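Local coordinates for protein catechol O-methyltransferase (Niastella koreensis, PDB 7CVW) that catalyses the magnesium-dependent transfer of a methyl group from S-adenosyl-L-methionine to catechol-like substrates, turning protocatechuic acid into vanillic and isovanillic acids in equal proportion, at residues 26-31 / 68-73; 59-64 / 77-82; 83-88 / 109-114; 90-95 / 113-118. All blocks are in the same frame, centred on the assembly; numbering follows the deposited sequence.

In the fold
From the N terminus, contact 1 closes a loop that brings helix 22-34 against residues 68-69 and the start of helix 70-76, beside the amino-acid end of S-adenosyl-L-homocysteine. Contact 2 crosses it, since strand 60-64 leaves before that loop is shut and is met again by residues 77-82. Glu63 of contact 2 joins the two through Ser71 and Thr72. Contact 3 follows in series, pairing strands 84-89 and 111-115 in the same sheet. Contact 4 starts inside the loop of contact 3 and ends on the same strand, with Ile113 and Arg114 shared; it ties the start of helix 92-104 to the end of strand 111-115 and the turn after it, around the adenosine end of the ligand.

Contact 1. Residues 26-31 / 68-73; sequences AATNSL and AGYSTI. With SAH (S-adenosyl-L-homocysteine), chain E.
Ser30 OG, which packs against Ala68 CB at 3.6 Å, has two hydrogen-bond partners: it donates to Ala27 O one turn back (2.7 Å between Ser30 OG and Ala27 O) and is bonded to Asn101 ND2. Asn101 ND2 also meets Ala68 O, so one amide bridges both segments. Ala68 CB is pressed as well by Leu31 CD2, 3.6 Å away. Ala27 CB points into the seam, coming near the plane of the Tyr70 ring at its edge, 4.3 Å from CD2, and touching Ile73 CD1 at 4.2 Å. Beside it Thr28 and Tyr70 run alongside one another, with Thr28 OG1 3.4 Å from Tyr70 CE2. Tyr70 CG is anti to the backbone N (chi1 -174°), on the side where the ring meets Ala27 and Thr28; its OH is hydrogen-bonded to Glu20. Gly69 is at the N-cap position of helix 70-76, whose first turn holds the amino-acid end of the ligand: Ser71 N donates to SAH O (3.2 Å), while the amino N of SAH donates to Ser71 OG (2.9 Å). Helix 22-34 packs on the start of helix 70-76, with helix 92-104 touching both and strand 60-64 reached through Glu63, which bonds to Ser71 and Thr72.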
# COMPACT_ATOMS: atom_id res chain seq x y z
N ALA A 26 11.70 9.24 -20.56
CA ALA A 26 13.05 9.08 -21.14
C ALA A 26 13.71 7.86 -20.47
O ALA A 26 14.41 7.10 -21.16
CB ALA A 26 13.85 10.34 -20.96
N ALA A 27 13.52 7.66 -19.17
CA ALA A 27 14.06 6.45 -18.50
C ALA A 27 13.49 5.18 -19.15
O ALA A 27 14.21 4.21 -19.44
CB ALA A 27 13.75 6.48 -17.02
N THR A 28 12.20 5.15 -19.40
CA THR A 28 11.56 3.99 -20.06
C THR A 28 12.15 3.83 -21.46
O THR A 28 12.51 2.71 -21.85
CB THR A 28 10.03 4.14 -20.09
OG1 THR A 28 9.59 4.16 -18.74
CG2 THR A 28 9.34 3.02 -20.84
N ASN A 29 12.27 4.92 -22.20
CA ASN A 29 12.77 4.86 -23.60
C ASN A 29 14.21 4.35 -23.62
O ASN A 29 14.60 3.63 -24.58
CB ASN A 29 12.63 6.22 -24.29
CG ASN A 29 11.18 6.53 -24.62
OD1 ASN A 29 10.37 5.61 -24.72
ND2 ASN A 29 10.85 7.80 -24.74
N SER A 30 14.98 4.62 -22.56
CA SER A 30 16.42 4.26 -22.54
C SER A 30 16.56 2.73 -22.55
O SER A 30 17.62 2.24 -22.96
CB SER A 30 17.15 4.91 -21.37
OG SER A 30 16.79 4.29 -20.15
N LEU A 31 15.57 2.00 -22.07
CA LEU A 31 15.69 0.52 -21.92
C LEU A 31 15.90 -0.13 -23.29
O LEU A 31 16.82 -0.91 -23.43
CB LEU A 31 14.43 -0.04 -21.26
CG LEU A 31 14.27 0.36 -19.80
CD1 LEU A 31 12.88 -0.01 -19.32
CD2 LEU A 31 15.33 -0.28 -18.91
N ALA A 68 17.22 1.16 -15.09
CA ALA A 68 17.41 2.48 -15.74
C ALA A 68 17.05 3.62 -14.78
O ALA A 68 17.02 4.77 -15.20
CB ALA A 68 16.58 2.51 -17.01
N GLY A 69 16.76 3.32 -13.52
CA GLY A 69 16.47 4.35 -12.51
C GLY A 69 15.02 4.80 -12.50
O GLY A 69 14.76 5.86 -11.92
N TYR A 70 14.10 4.05 -13.12
CA TYR A 70 12.67 4.44 -13.20
C TYR A 70 12.08 4.48 -11.78
O TYR A 70 11.53 5.51 -11.34
CB TYR A 70 11.92 3.51 -14.16
CG TYR A 70 10.50 3.94 -14.39
CD1 TYR A 70 9.52 3.50 -13.55
CD2 TYR A 70 10.17 4.82 -15.41
CE1 TYR A 70 8.20 3.89 -13.69
CE2 TYR A 70 8.86 5.23 -15.57
CZ TYR A 70 7.88 4.77 -14.71
OH TYR A 70 6.60 5.22 -14.82
N SER A 71 12.19 3.39 -11.03
CA SER A 71 11.70 3.33 -9.63
C SER A 71 12.45 4.38 -8.81
O SER A 71 11.83 5.02 -7.94
CB SER A 71 11.82 1.98 -9.00
OG SER A 71 13.14 1.50 -9.06
N THR A 72 13.76 4.54 -9.08
CA THR A 72 14.65 5.47 -8.37
C THR A 72 14.11 6.91 -8.47
O THR A 72 14.06 7.63 -7.46
CB THR A 72 16.06 5.37 -8.97
OG1 THR A 72 16.31 3.99 -9.25
CG2 THR A 72 17.06 5.99 -8.01
N ILE A 73 13.73 7.32 -9.67
CA ILE A 73 13.22 8.70 -9.88
C ILE A 73 11.93 8.91 -9.07
O ILE A 73 11.79 9.96 -8.43
CB ILE A 73 13.01 8.97 -11.37
CG1 ILE A 73 14.37 9.04 -12.07
CG2 ILE A 73 12.19 10.23 -11.60
CD1 ILE A 73 14.32 8.89 -13.58
N SAH E . 13.85 -1.24 -9.52
CA SAH E . 13.99 -1.14 -10.98
CB SAH E . 14.08 -2.53 -11.62
CG SAH E . 15.23 -3.36 -11.14
SD SAH E . 15.37 -4.75 -12.34
C SAH E . 12.76 -0.38 -11.48
O SAH E . 12.92 0.51 -12.24
OXT SAH E . 11.71 -0.77 -11.08
C5' SAH E . 16.64 -5.75 -11.50
C4' SAH E . 17.98 -5.08 -11.53
O4' SAH E . 18.80 -5.78 -10.59
C3' SAH E . 18.75 -5.14 -12.87
O3' SAH E . 19.19 -3.87 -13.30
C2' SAH E . 19.94 -6.06 -12.58
O2' SAH E . 21.09 -5.76 -13.32
C1' SAH E . 20.11 -5.81 -11.09
N9 SAH E . 20.86 -6.82 -10.39
C8 SAH E . 20.98 -8.15 -10.69
N7 SAH E . 21.77 -8.79 -9.88
C5 SAH E . 22.20 -7.83 -8.98
C6 SAH E . 23.04 -7.89 -7.85
N6 SAH E . 23.66 -8.98 -7.45
N1 SAH E . 23.26 -6.75 -7.19
C2 SAH E . 22.65 -5.64 -7.61
N3 SAH E . 21.85 -5.47 -8.65
C4 SAH E . 21.64 -6.62 -9.29

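Contact 2. Residues 59-64 / 77-82; sequences KNILEL and RALPKN
Leu79 and Ile61 make the apolar part of this contact: Leu79 CD2 sits 3.8 Å from Ile61 CD1, the two side chains crossing obliquely. Leu79 CG is anti to its own carbonyl carbon (chi1 -67°), and one of the two methyls beyond it, CD2, reaches the start of strand 60-64. The same methyl also rests on the backbone there, Leu79 CD2 lying 3.7 Å from Lys59 O, a carbonyl that is not left to it alone because Arg84 N is bound to it too. Pro80 adds its ring, with CD 4.1 Å from Lys59 CA and the two CG atoms of Pro80 and Lys59 4.3 Å apart. Between the two segments the chain runs through helix 70-76 and then enters strand 84-89, which lies parallel to strand 60-64 as its neighbour in the sheet: the right-handed beta-alpha-beta crossover of the Rossmann-like methyltransferase fold, with residues 77-82 as the return turn at the sheet end away from the ligand. Contacts around polar groups lie at the surface. The Lys59 chain is extended and passes Asn82 at about a right angle, its CE 3.8 Å from Asn82 O and 4.0 Å from Asn82 ND2. These are van der Waals approaches made by the methylene next to the ammonium group. Where Lys59 leads into the strand, the backbone N atoms of Lys59 and Asn60 are both hydrogen-bonded to Asp134 OD2, and on the other segment Pro80 O receives a weak hydrogen bond from Gln110 NE2.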
# COMPACT_ATOMS: atom_id res chain seq x y z
N LYS A 59 13.98 10.59 4.46
CA LYS A 59 15.15 11.45 4.17
C LYS A 59 16.29 10.60 3.60
O LYS A 59 17.17 11.17 2.93
CB LYS A 59 15.59 12.17 5.45
CG LYS A 59 16.86 12.99 5.30
CD LYS A 59 17.40 13.62 6.57
CE LYS A 59 18.71 14.33 6.30
NZ LYS A 59 19.28 14.85 7.56
N ASN A 60 16.31 9.30 3.89
CA ASN A 60 17.39 8.37 3.49
C ASN A 60 16.74 7.10 2.95
O ASN A 60 16.05 6.40 3.70
CB ASN A 60 18.35 8.09 4.64
CG ASN A 60 19.22 9.30 4.92
OD1 ASN A 60 20.05 9.68 4.09
ND2 ASN A 60 19.01 9.94 6.06
N ILE A 61 16.95 6.82 1.68
CA ILE A 61 16.31 5.66 1.01
C ILE A 61 17.41 4.78 0.43
O ILE A 61 18.42 5.33 -0.09
CB ILE A 61 15.30 6.09 -0.06
CG1 ILE A 61 14.12 6.86 0.57
CG2 ILE A 61 14.80 4.88 -0.83
CD1 ILE A 61 13.22 7.46 -0.45
N LEU A 62 17.25 3.46 0.56
CA LEU A 62 18.15 2.46 -0.06
C LEU A 62 17.36 1.67 -1.07
O LEU A 62 16.29 1.17 -0.72
CB LEU A 62 18.73 1.53 1.00
CG LEU A 62 19.60 0.36 0.53
CD1 LEU A 62 20.85 0.83 -0.20
CD2 LEU A 62 20.00 -0.47 1.71
N GLU A 63 17.91 1.50 -2.27
CA GLU A 63 17.28 0.65 -3.31
C GLU A 63 18.28 -0.40 -3.78
O GLU A 63 19.47 -0.07 -3.99
CB GLU A 63 16.84 1.51 -4.49
CG GLU A 63 16.41 0.72 -5.70
CD GLU A 63 15.91 1.64 -6.81
OE1 GLU A 63 16.75 2.37 -7.40
OE2 GLU A 63 14.67 1.64 -7.06
N LEU A 64 17.83 -1.63 -3.92
CA LEU A 64 18.64 -2.71 -4.53
C LEU A 64 18.04 -2.98 -5.90
O LEU A 64 16.87 -3.37 -5.95
CB LEU A 64 18.57 -3.98 -3.69
CG LEU A 64 19.41 -4.03 -2.43
CD1 LEU A 64 19.27 -2.81 -1.57
CD2 LEU A 64 19.07 -5.28 -1.61
N ARG A 77 12.05 11.62 -5.80
CA ARG A 77 11.20 12.84 -5.84
C ARG A 77 10.41 13.04 -4.54
O ARG A 77 9.91 14.16 -4.36
CB ARG A 77 10.29 12.79 -7.06
CG ARG A 77 11.05 13.18 -8.32
CD ARG A 77 10.27 12.96 -9.58
NE ARG A 77 10.96 13.54 -10.71
CZ ARG A 77 10.59 13.42 -11.98
NH1 ARG A 77 9.51 12.74 -12.31
NH2 ARG A 77 11.29 14.03 -12.92
N ALA A 78 10.34 12.07 -3.63
CA ALA A 78 9.69 12.25 -2.32
C ALA A 78 10.66 12.88 -1.32
O ALA A 78 10.20 13.26 -0.24
CB ALA A 78 9.20 10.93 -1.78
N LEU A 79 11.96 12.92 -1.60
CA LEU A 79 12.99 13.36 -0.64
C LEU A 79 12.94 14.87 -0.43
O LEU A 79 12.65 15.62 -1.36
CB LEU A 79 14.38 12.99 -1.15
CG LEU A 79 14.71 11.50 -1.21
CD1 LEU A 79 16.03 11.30 -1.95
CD2 LEU A 79 14.79 10.88 0.16
N PRO A 80 13.34 15.34 0.76
CA PRO A 80 13.65 16.76 0.93
C PRO A 80 14.96 17.07 0.18
O PRO A 80 15.65 16.15 -0.26
CB PRO A 80 13.75 16.89 2.45
CG PRO A 80 14.29 15.55 2.90
CD PRO A 80 13.58 14.56 1.99
N LYS A 81 15.31 18.35 0.04
CA LYS A 81 16.50 18.73 -0.78
C LYS A 81 17.79 18.18 -0.15
O LYS A 81 18.75 17.94 -0.92
CB LYS A 81 16.60 20.24 -1.04
CG LYS A 81 17.24 20.57 -2.38
CD LYS A 81 17.05 22.00 -2.87
CE LYS A 81 17.75 23.01 -1.99
NZ LYS A 81 17.35 24.39 -2.35
N ASN A 82 17.83 17.95 1.17
CA ASN A 82 19.03 17.42 1.87
C ASN A 82 18.92 15.89 2.03
O ASN A 82 19.76 15.31 2.77
CB ASN A 82 19.25 18.08 3.24
CG ASN A 82 18.18 17.81 4.27
OD1 ASN A 82 17.10 17.31 3.97
ND2 ASN A 82 18.44 18.20 5.51

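Contact 3. Residues 83-88 / 109-114; sequences GRLITL and SQVQIR
Ser109 presents its carbonyl O to the guanidinium of Arg84, 3.6 Å above the plane and over its centre. Arg84 is bent at chi2 (-68°), which turns CD back toward the other strand, and its NH1 donates to Gly83 O (2.7 Å) from well above that carbonyl's plane. Gln110 crosses Arg84 at about a right angle, with amide and guanidinium planes 85° apart; its backbone O accepts from Leu85 N (2.8 Å), the first rung of the ladder. Val111 pairs with Leu85, their side chains on the sheet face covered by helix 70-76. Gln112 takes the next two rungs, its N donating to Leu85 O (2.8 Å) and its O accepting from Thr87 N (2.8 Å), the alternating bonding of a parallel pair. The strands belong to the beta-alpha-beta unit built round helix 92-104 in the Rossmann-like fold. Strand 111-115 is the outermost strand of the chain's sheet on this side. On the opposite face Gln112 OE1 lies beside Ile86. Ile113 runs alongside Thr87, with Ile113 CG1 3.7 Å from Thr87 CG2, while Thr87 OG1 turns to Glu63 and Thr66. Arg114 N closes the ladder on Thr87 O (2.8 Å). Its CB packs against Leu88 CD2, 3.8 Å away; its NE donates weakly to Gln112 OE1, and NH2 makes a salt bridge to Glu128.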
# COMPACT_ATOMS: atom_id res chain seq x y z
N GLY A 83 17.92 15.27 1.40
CA GLY A 83 17.71 13.81 1.47
C GLY A 83 18.60 13.08 0.49
O GLY A 83 19.17 13.71 -0.41
N ARG A 84 18.74 11.77 0.66
CA ARG A 84 19.65 10.96 -0.18
C ARG A 84 18.99 9.63 -0.50
O ARG A 84 18.26 9.07 0.36
CB ARG A 84 20.98 10.74 0.55
CG ARG A 84 21.79 12.00 0.79
CD ARG A 84 22.31 12.62 -0.50
NE ARG A 84 23.07 13.85 -0.26
CZ ARG A 84 22.58 15.09 -0.26
NH1 ARG A 84 21.30 15.33 -0.50
NH2 ARG A 84 23.40 16.10 -0.02
N LEU A 85 19.23 9.14 -1.70
CA LEU A 85 18.88 7.76 -2.09
C LEU A 85 20.15 7.07 -2.60
O LEU A 85 20.82 7.58 -3.50
CB LEU A 85 17.76 7.80 -3.13
CG LEU A 85 17.12 6.46 -3.47
CD1 LEU A 85 15.71 6.67 -3.98
CD2 LEU A 85 17.94 5.69 -4.48
N ILE A 86 20.48 5.95 -2.01
CA ILE A 86 21.59 5.08 -2.47
C ILE A 86 20.98 3.90 -3.22
O ILE A 86 20.07 3.28 -2.68
CB ILE A 86 22.45 4.64 -1.28
CG1 ILE A 86 23.04 5.85 -0.54
CG2 ILE A 86 23.51 3.67 -1.76
CD1 ILE A 86 23.78 5.49 0.73
N THR A 87 21.38 3.65 -4.45
CA THR A 87 20.82 2.52 -5.24
C THR A 87 21.98 1.64 -5.70
O THR A 87 23.03 2.20 -6.09
CB THR A 87 19.92 3.06 -6.36
OG1 THR A 87 19.29 1.96 -7.04
CG2 THR A 87 20.67 3.93 -7.33
N LEU A 88 21.78 0.33 -5.65
CA LEU A 88 22.84 -0.67 -5.94
C LEU A 88 22.51 -1.36 -7.26
O LEU A 88 21.36 -1.76 -7.47
CB LEU A 88 22.93 -1.68 -4.81
CG LEU A 88 23.03 -1.11 -3.40
CD1 LEU A 88 23.32 -2.20 -2.37
CD2 LEU A 88 23.98 0.05 -3.29
N SER A 109 22.53 15.26 -7.40
CA SER A 109 23.02 15.65 -6.05
C SER A 109 22.46 14.72 -4.97
O SER A 109 23.07 14.63 -3.89
CB SER A 109 22.66 17.09 -5.74
OG SER A 109 23.32 17.94 -6.66
N GLN A 110 21.30 14.09 -5.22
CA GLN A 110 20.55 13.36 -4.17
C GLN A 110 20.63 11.84 -4.35
O GLN A 110 20.23 11.12 -3.42
CB GLN A 110 19.10 13.81 -4.16
CG GLN A 110 18.93 15.24 -3.66
CD GLN A 110 17.58 15.75 -4.07
OE1 GLN A 110 17.36 16.08 -5.24
NE2 GLN A 110 16.66 15.78 -3.12
N VAL A 111 21.05 11.36 -5.50
CA VAL A 111 21.03 9.90 -5.77
C VAL A 111 22.47 9.46 -5.96
O VAL A 111 23.14 10.03 -6.80
CB VAL A 111 20.15 9.55 -6.97
CG1 VAL A 111 20.25 8.07 -7.33
CG2 VAL A 111 18.70 9.97 -6.70
N GLN A 112 22.88 8.42 -5.24
CA GLN A 112 24.19 7.79 -5.41
C GLN A 112 23.97 6.38 -5.98
O GLN A 112 23.31 5.56 -5.30
CB GLN A 112 24.96 7.72 -4.11
CG GLN A 112 26.33 7.09 -4.32
CD GLN A 112 27.12 6.97 -3.05
OE1 GLN A 112 26.67 6.38 -2.06
NE2 GLN A 112 28.33 7.50 -3.08
N ILE A 113 24.50 6.12 -7.16
CA ILE A 113 24.45 4.78 -7.78
C ILE A 113 25.76 4.08 -7.42
O ILE A 113 26.80 4.64 -7.73
CB ILE A 113 24.26 4.81 -9.30
CG1 ILE A 113 22.99 5.58 -9.66
CG2 ILE A 113 24.27 3.40 -9.85
CD1 ILE A 113 22.89 5.95 -11.11
N ARG A 114 25.68 2.91 -6.79
CA ARG A 114 26.89 2.13 -6.46
C ARG A 114 26.90 0.90 -7.35
O ARG A 114 25.90 0.13 -7.34
CB ARG A 114 26.87 1.74 -4.99
CG ARG A 114 27.07 2.91 -4.05
CD ARG A 114 28.00 2.37 -3.02
NE ARG A 114 27.89 3.20 -1.89
CZ ARG A 114 28.44 2.95 -0.73
NH1 ARG A 114 29.18 1.87 -0.51
NH2 ARG A 114 28.24 3.84 0.21

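Contact 4. Residues 90-95 / 113-118; sequences YDPKHA and IRTGKA. With SAH (S-adenosyl-L-homocysteine), chain E.
Tyr90 lies alongside Lys117, pointing the same way, its CD1 3.5 Å from Lys117 CG and its CE1 3.5 Å from Lys117 CE. Tyr90 CA comes 3.3 Å from Gly116 O as a CA-H...O contact, and Tyr90 CB touches the adenine at SAH C5 (3.5 Å). Asp91 is the N-cap of helix 92-104: with CG anti to the backbone N (chi1 -174°), its OD1 receives Lys93 N at 2.9 Å and, weakly, His94 N. Pro92 crosses Thr115 at about a right angle, against its CG2. His94 donates from ND1 to the ribose SAH O3' (2.9 Å), in the ring plane, while Asp91 CG lies over one face of the imidazole toward its rim. Ala95 CB lies 3.3 Å from Thr115 OG1 and rests on Ile113 CG2. Across the pocket Ala118 N, at the start of helix 118-128, donates to the adenine SAH N1 (2.9 Å). The two segments meet mainly by van der Waals contact, and the bound SAH supplies polar links between them: ribose on one, adenine on the other. Using N1 as an acceptor requires it to be unprotonated, and the nearby helix N terminus would probably favour that form.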
# COMPACT_ATOMS: atom_id res chain seq x y z
N TYR A 90 24.41 -4.04 -10.18
CA TYR A 90 25.55 -4.95 -10.52
C TYR A 90 26.06 -4.69 -11.94
O TYR A 90 27.29 -4.84 -12.15
CB TYR A 90 25.08 -6.40 -10.34
CG TYR A 90 25.89 -7.52 -10.95
CD1 TYR A 90 27.26 -7.62 -10.69
CD2 TYR A 90 25.29 -8.53 -11.66
CE1 TYR A 90 28.00 -8.68 -11.19
CE2 TYR A 90 26.01 -9.58 -12.18
CZ TYR A 90 27.37 -9.66 -11.95
OH TYR A 90 28.10 -10.71 -12.44
N ASP A 91 25.18 -4.37 -12.88
CA ASP A 91 25.54 -4.29 -14.32
C ASP A 91 26.06 -2.88 -14.60
O ASP A 91 25.30 -1.92 -14.51
CB ASP A 91 24.36 -4.71 -15.18
CG ASP A 91 24.72 -4.78 -16.64
OD1 ASP A 91 25.45 -3.91 -17.11
OD2 ASP A 91 24.28 -5.73 -17.29
N PRO A 92 27.36 -2.70 -14.94
CA PRO A 92 27.92 -1.36 -15.17
C PRO A 92 27.22 -0.58 -16.29
O PRO A 92 27.16 0.65 -16.21
CB PRO A 92 29.39 -1.65 -15.53
CG PRO A 92 29.66 -2.96 -14.84
CD PRO A 92 28.39 -3.75 -15.06
N LYS A 93 26.71 -1.29 -17.30
CA LYS A 93 25.95 -0.68 -18.41
C LYS A 93 24.64 -0.12 -17.87
O LYS A 93 24.28 1.05 -18.16
CB LYS A 93 25.69 -1.71 -19.51
CG LYS A 93 24.91 -1.17 -20.70
CD LYS A 93 24.42 -2.24 -21.63
CE LYS A 93 23.18 -2.95 -21.14
NZ LYS A 93 22.67 -3.88 -22.17
N HIS A 94 23.90 -0.91 -17.09
CA HIS A 94 22.66 -0.44 -16.44
C HIS A 94 22.96 0.78 -15.58
O HIS A 94 22.24 1.77 -15.67
CB HIS A 94 22.05 -1.54 -15.58
CG HIS A 94 21.55 -2.70 -16.35
ND1 HIS A 94 20.66 -3.60 -15.81
CD2 HIS A 94 21.78 -3.10 -17.62
CE1 HIS A 94 20.36 -4.51 -16.72
NE2 HIS A 94 21.05 -4.24 -17.85
N ALA A 95 24.03 0.73 -14.80
CA ALA A 95 24.36 1.83 -13.87
C ALA A 95 24.64 3.10 -14.68
O ALA A 95 24.25 4.19 -14.23
CB ALA A 95 25.52 1.42 -13.00
N ILE A 113 24.50 6.12 -7.16
CA ILE A 113 24.45 4.78 -7.78
C ILE A 113 25.76 4.08 -7.42
O ILE A 113 26.80 4.64 -7.73
CB ILE A 113 24.26 4.81 -9.30
CG1 ILE A 113 22.99 5.58 -9.66
CG2 ILE A 113 24.27 3.40 -9.85
CD1 ILE A 113 22.89 5.95 -11.11
N ARG A 114 25.68 2.91 -6.79
CA ARG A 114 26.89 2.13 -6.46
C ARG A 114 26.90 0.90 -7.35
O ARG A 114 25.90 0.13 -7.34
CB ARG A 114 26.87 1.74 -4.99
CG ARG A 114 27.07 2.91 -4.05
CD ARG A 114 28.00 2.37 -3.02
NE ARG A 114 27.89 3.20 -1.89
CZ ARG A 114 28.44 2.95 -0.73
NH1 ARG A 114 29.18 1.87 -0.51
NH2 ARG A 114 28.24 3.84 0.21
N THR A 115 27.95 0.74 -8.16
CA THR A 115 28.02 -0.30 -9.21
C THR A 115 28.73 -1.53 -8.66
O THR A 115 29.95 -1.58 -8.63
CB THR A 115 28.71 0.22 -10.48
OG1 THR A 115 28.06 1.45 -10.86
CG2 THR A 115 28.67 -0.81 -11.59
N GLY A 116 27.97 -2.55 -8.30
CA GLY A 116 28.51 -3.83 -7.86
C GLY A 116 27.41 -4.71 -7.32
O GLY A 116 26.25 -4.29 -7.38
N LYS A 117 27.78 -5.90 -6.85
CA LYS A 117 26.78 -6.85 -6.30
C LYS A 117 26.23 -6.32 -4.98
O LYS A 117 27.01 -5.92 -4.06
CB LYS A 117 27.39 -8.24 -6.12
CG LYS A 117 27.73 -8.93 -7.43
CD LYS A 117 28.12 -10.36 -7.26
CE LYS A 117 28.26 -11.03 -8.61
NZ LYS A 117 28.46 -12.49 -8.46
N ALA A 118 24.92 -6.37 -4.80
CA ALA A 118 24.32 -5.93 -3.53
C ALA A 118 24.91 -6.72 -2.36
O ALA A 118 25.09 -6.12 -1.31
CB ALA A 118 22.83 -6.05 -3.59
N SAH E . 13.85 -1.24 -9.52
CA SAH E . 13.99 -1.14 -10.98
CB SAH E . 14.08 -2.53 -11.62
CG SAH E . 15.23 -3.36 -11.14
SD SAH E . 15.37 -4.75 -12.34
C SAH E . 12.76 -0.38 -11.48
O SAH E . 12.92 0.51 -12.24
OXT SAH E . 11.71 -0.77 -11.08
C5' SAH E . 16.64 -5.75 -11.50
C4' SAH E . 17.98 -5.08 -11.53
O4' SAH E . 18.80 -5.78 -10.59
C3' SAH E . 18.75 -5.14 -12.87
O3' SAH E . 19.19 -3.87 -13.30
C2' SAH E . 19.94 -6.06 -12.58
O2' SAH E . 21.09 -5.76 -13.32
C1' SAH E . 20.11 -5.81 -11.09
N9 SAH E . 20.86 -6.82 -10.39
C8 SAH E . 20.98 -8.15 -10.69
N7 SAH E . 21.77 -8.79 -9.88
C5 SAH E . 22.20 -7.83 -8.98
C6 SAH E . 23.04 -7.89 -7.85
N6 SAH E . 23.66 -8.98 -7.45
N1 SAH E . 23.26 -6.75 -7.19
C2 SAH E . 22.65 -5.64 -7.61
N3 SAH E . 21.85 -5.47 -8.65
C4 SAH E . 21.64 -6.62 -9.29